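Local coordinates for arginyl-tRNA synthetase, putative (Plasmodium falciparum, PDB 5JLD), which probably charges tRNA(Arg) with L-arginine at the expense of ATP, as a class I aminoacyl-tRNA synthetase, at residues D137-N142 and R174-G179; V178-T183 and G274-V279. One frame throughout, in Å; residues are numbered along the deposited sequence.

Interaction 1 of 2, residues D137-N142 and R174-G179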
# COMPACT_ATOMS: atom_id res chain seq x y z
N ASP A 137 -7.16 -6.29 -5.36
CA ASP A 137 -7.31 -7.74 -5.28
C ASP A 137 -6.20 -8.29 -4.40
O ASP A 137 -5.04 -8.27 -4.81
CB ASP A 137 -7.27 -8.34 -6.69
CG ASP A 137 -7.52 -9.83 -6.73
OD1 ASP A 137 -7.08 -10.58 -5.83
OD2 ASP A 137 -8.16 -10.28 -7.71
N PHE A 138 -6.53 -8.77 -3.21
CA PHE A 138 -5.51 -9.22 -2.28
C PHE A 138 -5.98 -10.31 -1.33
O PHE A 138 -7.17 -10.66 -1.29
CB PHE A 138 -4.93 -8.02 -1.49
CG PHE A 138 -5.91 -7.31 -0.57
CD1 PHE A 138 -7.05 -6.67 -1.07
CD2 PHE A 138 -5.66 -7.23 0.80
CE1 PHE A 138 -7.94 -5.99 -0.22
CE2 PHE A 138 -6.53 -6.55 1.66
CZ PHE A 138 -7.67 -5.93 1.15
N SER A 139 -4.99 -10.84 -0.60
CA SER A 139 -5.09 -11.96 0.34
C SER A 139 -5.20 -13.30 -0.39
O SER A 139 -4.25 -14.08 -0.39
CB SER A 139 -6.27 -11.78 1.30
OG SER A 139 -6.13 -12.64 2.40
N SER A 140 -6.35 -13.58 -0.98
CA SER A 140 -6.52 -14.78 -1.82
C SER A 140 -6.32 -16.16 -1.14
O SER A 140 -5.59 -17.02 -1.65
CB SER A 140 -5.57 -14.70 -3.02
OG SER A 140 -5.70 -13.45 -3.67
N PRO A 141 -6.98 -16.40 0.00
CA PRO A 141 -6.80 -17.76 0.51
C PRO A 141 -7.56 -18.79 -0.33
O PRO A 141 -8.39 -18.40 -1.18
CB PRO A 141 -7.38 -17.69 1.92
CG PRO A 141 -8.45 -16.66 1.81
CD PRO A 141 -7.91 -15.62 0.83
N ASN A 142 -7.28 -20.06 -0.09
CA ASN A 142 -8.00 -21.17 -0.72
C ASN A 142 -8.81 -21.94 0.31
O ASN A 142 -8.27 -22.32 1.35
CB ASN A 142 -7.03 -22.13 -1.42
CG ASN A 142 -6.28 -21.47 -2.55
OD1 ASN A 142 -6.87 -20.77 -3.37
ND2 ASN A 142 -4.97 -21.70 -2.61
N ARG A 174 -12.45 -3.42 -1.89
CA ARG A 174 -11.62 -4.42 -1.23
C ARG A 174 -12.09 -5.84 -1.61
O ARG A 174 -13.13 -6.31 -1.14
CB ARG A 174 -11.67 -4.23 0.28
CG ARG A 174 -11.24 -2.85 0.71
CD ARG A 174 -11.72 -2.55 2.11
NE ARG A 174 -10.87 -1.53 2.72
CZ ARG A 174 -9.85 -1.81 3.52
NH1 ARG A 174 -9.57 -3.08 3.78
NH2 ARG A 174 -9.09 -0.83 4.03
N VAL A 175 -11.31 -6.53 -2.44
CA VAL A 175 -11.78 -7.79 -3.01
C VAL A 175 -10.86 -8.97 -2.71
O VAL A 175 -9.68 -8.97 -3.01
CB VAL A 175 -11.97 -7.67 -4.52
CG1 VAL A 175 -12.33 -9.03 -5.12
CG2 VAL A 175 -13.06 -6.66 -4.83
N ASN A 176 -11.45 -10.00 -2.12
CA ASN A 176 -10.75 -11.23 -1.80
C ASN A 176 -11.15 -12.34 -2.77
O ASN A 176 -12.22 -12.91 -2.61
CB ASN A 176 -11.04 -11.62 -0.35
CG ASN A 176 -10.11 -12.69 0.17
OD1 ASN A 176 -9.27 -13.22 -0.57
ND2 ASN A 176 -10.23 -13.00 1.45
N HIS A 177 -10.30 -12.62 -3.76
CA HIS A 177 -10.50 -13.65 -4.79
C HIS A 177 -10.17 -15.03 -4.23
O HIS A 177 -9.13 -15.61 -4.54
CB HIS A 177 -9.63 -13.34 -6.03
CG HIS A 177 -9.89 -14.20 -7.23
ND1 HIS A 177 -10.78 -13.84 -8.22
CD2 HIS A 177 -9.32 -15.36 -7.64
CE1 HIS A 177 -10.78 -14.76 -9.17
NE2 HIS A 177 -9.90 -15.69 -8.84
N VAL A 178 -11.06 -15.54 -3.38
CA VAL A 178 -10.81 -16.79 -2.66
C VAL A 178 -10.91 -17.99 -3.60
O VAL A 178 -11.73 -18.00 -4.53
CB VAL A 178 -11.79 -16.95 -1.47
CG1 VAL A 178 -13.23 -16.74 -1.91
CG2 VAL A 178 -11.62 -18.29 -0.78
N GLY A 179 -10.05 -19.00 -3.39
CA GLY A 179 -10.11 -20.22 -4.17
C GLY A 179 -11.22 -21.15 -3.69
O GLY A 179 -10.98 -22.06 -2.90
O HOH W 1 -7.66 -11.85 -3.57
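With CG anti to the backbone N in both D137 (chi1 -176°) and N176 (chi1 -166°), the carboxylate reaches toward H177 while the N176 amide reaches tip to tip toward P141. The two segments are the C-terminal ends of adjacent parallel strands, 133-137 and 171-176, in the Rossmann-type sheet of the class I catalytic domain, and the loops that leave them. The parallel bridge of D137 with V175 carries a bond from F138 N to V175 O (3.2 Å), nearly along the C=O axis. N176 OD1 accepts S140 N at 3.0 Å from above its amide plane, a bent bond, and P141 CD also crowds this oxygen (3.1 Å), while N176 ND2 is held by Y263. A water bridges the segments, donating to D137 OD1 and F138 O (2.6 Å) and accepting from S140 OG and H177 N, so four bonds grip it. D137 OD2 pairs with R335, which probably favours the ionised carboxylate. F138, its CG crowded between the backbone N and the carbonyl carbon, turns a ring edge to R174 CA. Farther along, G179 N closes the loops with a straight 2.8 Å bond to P141 O, which V178 CG2 touches at 3.3 Å.

Interaction 2 of 2, residues V178-T183 and G274-V279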
# COMPACT_ATOMS: atom_id res chain seq x y z
N VAL A 178 -11.06 -15.54 -3.38
CA VAL A 178 -10.81 -16.79 -2.66
C VAL A 178 -10.91 -17.99 -3.60
O VAL A 178 -11.73 -18.00 -4.53
CB VAL A 178 -11.79 -16.95 -1.47
CG1 VAL A 178 -13.23 -16.74 -1.91
CG2 VAL A 178 -11.62 -18.29 -0.78
N GLY A 179 -10.05 -19.00 -3.39
CA GLY A 179 -10.11 -20.22 -4.17
C GLY A 179 -11.22 -21.15 -3.69
O GLY A 179 -10.98 -22.06 -2.90
N ASP A 180 -12.44 -20.94 -4.18
CA ASP A 180 -13.59 -21.70 -3.71
C ASP A 180 -14.21 -22.54 -4.83
O ASP A 180 -15.37 -22.91 -4.76
CB ASP A 180 -14.67 -20.76 -3.15
CG ASP A 180 -15.22 -19.80 -4.20
OD1 ASP A 180 -14.60 -19.66 -5.28
OD2 ASP A 180 -16.28 -19.18 -3.93
N TRP A 181 -13.42 -22.83 -5.85
CA TRP A 181 -13.92 -23.61 -6.96
C TRP A 181 -12.78 -24.46 -7.54
O TRP A 181 -12.59 -24.54 -8.76
CB TRP A 181 -14.54 -22.68 -8.01
CG TRP A 181 -15.45 -23.37 -8.98
CD1 TRP A 181 -15.19 -23.65 -10.29
CD2 TRP A 181 -16.79 -23.86 -8.72
NE1 TRP A 181 -16.26 -24.29 -10.86
CE2 TRP A 181 -17.25 -24.43 -9.92
CE3 TRP A 181 -17.62 -23.87 -7.60
CZ2 TRP A 181 -18.52 -25.00 -10.04
CZ3 TRP A 181 -18.88 -24.45 -7.71
CH2 TRP A 181 -19.32 -25.00 -8.93
N GLY A 182 -12.03 -25.10 -6.65
CA GLY A 182 -10.83 -25.81 -7.04
C GLY A 182 -10.98 -27.30 -7.27
O GLY A 182 -12.09 -27.85 -7.30
N THR A 183 -9.83 -27.95 -7.44
CA THR A 183 -9.75 -29.38 -7.73
C THR A 183 -10.49 -30.19 -6.68
O THR A 183 -11.44 -30.91 -6.98
CB THR A 183 -8.28 -29.86 -7.78
OG1 THR A 183 -7.62 -29.27 -8.90
CG2 THR A 183 -8.22 -31.37 -7.91
N GLY A 274 -15.21 -15.09 -4.82
CA GLY A 274 -14.42 -16.25 -5.20
C GLY A 274 -14.38 -16.53 -6.69
O GLY A 274 -15.05 -15.87 -7.47
N GLU A 275 -13.58 -17.52 -7.07
CA GLU A 275 -13.62 -18.06 -8.42
C GLU A 275 -15.05 -18.47 -8.83
O GLU A 275 -15.48 -18.20 -9.95
CB GLU A 275 -12.67 -19.27 -8.53
CG GLU A 275 -11.20 -18.88 -8.39
CD GLU A 275 -10.27 -20.07 -8.16
OE1 GLU A 275 -10.75 -21.17 -7.80
OE2 GLU A 275 -9.04 -19.88 -8.32
N SER A 276 -15.77 -19.10 -7.91
CA SER A 276 -17.14 -19.59 -8.18
C SER A 276 -18.02 -18.47 -8.72
O SER A 276 -18.83 -18.70 -9.63
CB SER A 276 -17.77 -20.17 -6.91
OG SER A 276 -17.99 -19.17 -5.92
N PHE A 277 -17.81 -17.26 -8.20
CA PHE A 277 -18.60 -16.09 -8.58
C PHE A 277 -18.58 -15.86 -10.09
O PHE A 277 -19.56 -15.38 -10.66
CB PHE A 277 -18.11 -14.83 -7.85
CG PHE A 277 -18.88 -13.57 -8.22
CD1 PHE A 277 -20.08 -13.25 -7.59
CD2 PHE A 277 -18.41 -12.72 -9.20
CE1 PHE A 277 -20.79 -12.10 -7.92
CE2 PHE A 277 -19.12 -11.56 -9.56
CZ PHE A 277 -20.31 -11.25 -8.91
N TYR A 278 -17.50 -16.23 -10.75
CA TYR A 278 -17.42 -15.93 -12.18
C TYR A 278 -17.91 -17.07 -13.06
O TYR A 278 -18.14 -16.88 -14.26
CB TYR A 278 -15.99 -15.55 -12.54
CG TYR A 278 -15.50 -14.39 -11.69
CD1 TYR A 278 -15.79 -13.07 -12.05
CD2 TYR A 278 -14.76 -14.61 -10.54
CE1 TYR A 278 -15.34 -11.98 -11.27
CE2 TYR A 278 -14.30 -13.55 -9.75
CZ TYR A 278 -14.60 -12.23 -10.13
OH TYR A 278 -14.16 -11.19 -9.35
N VAL A 279 -18.10 -18.23 -12.45
CA VAL A 279 -18.44 -19.42 -13.22
C VAL A 279 -19.67 -19.21 -14.15
O VAL A 279 -19.62 -19.60 -15.32
CB VAL A 279 -18.65 -20.62 -12.27
CG1 VAL A 279 -19.32 -21.80 -12.99
CG2 VAL A 279 -17.29 -21.02 -11.67
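D180 grips S276 twice: OD2 accepts S276 OG at 2.6 Å, and OD1 accepts S276 N at 2.9 Å along an almost straight N-H (176°). Both donors approach from above the carboxylate plane. The contact joins two loops at the C-terminal edge of the class I catalytic sheet, those following strands 171-176 and 271-272, and the carboxylate sits beside S276, near the start of 275-279, whose backbone has helical torsions. Its bonds from S276 N and OG would tend to stabilise the negative charge. Chi1 near +60° for both D180 and S276 puts CG and OG in the crowded position between N and carbonyl carbon, so that the two short side chains meet at their tips. One step back, E275 N donates to V178 O (3.2 Å), nearly along the C=O axis. V178 CG1 lies 3.5 Å from G274 CA, which V178 O also approaches. The extended E275 chain runs back alongside the other loop, bringing OE1 to 3.8 Å from G179 CA. Outward, W181 has its CG anti to the backbone N (chi1 -162°), and its CB packs on E275 CB. W248 meets the indole edge-to-face and also donates from NE1 to D180 O. Across one indole face comes V279 in a CH-pi contact, its CG2 3.6 Å from the centroid of the five-membered ring.

Overall arrangement
Interactions 1 and 2 overlap at V178 and G179, where 174-179 runs on into 178-183, and their centres lie about 10 Å apart. Together they tie the ends of three neighbouring parallel strands, 133-137, 171-176 and 271-272; both contacts lie on the same side of the chain's centre. Interaction 1 is the more buried, with seven of twelve touching residues buried against three of nine, and relies on backbone bonds, a buried amide and a bridging water; interaction 2 keeps one backbone bond, to V178 O, but adds a carboxylate gripping a serine and an indole face. Their centres are about 16 and 26 Å from the chain's centre. H177 links them: its NE2 packs on E275 CG at 3.5 Å and its CE1 on Y278 CE2.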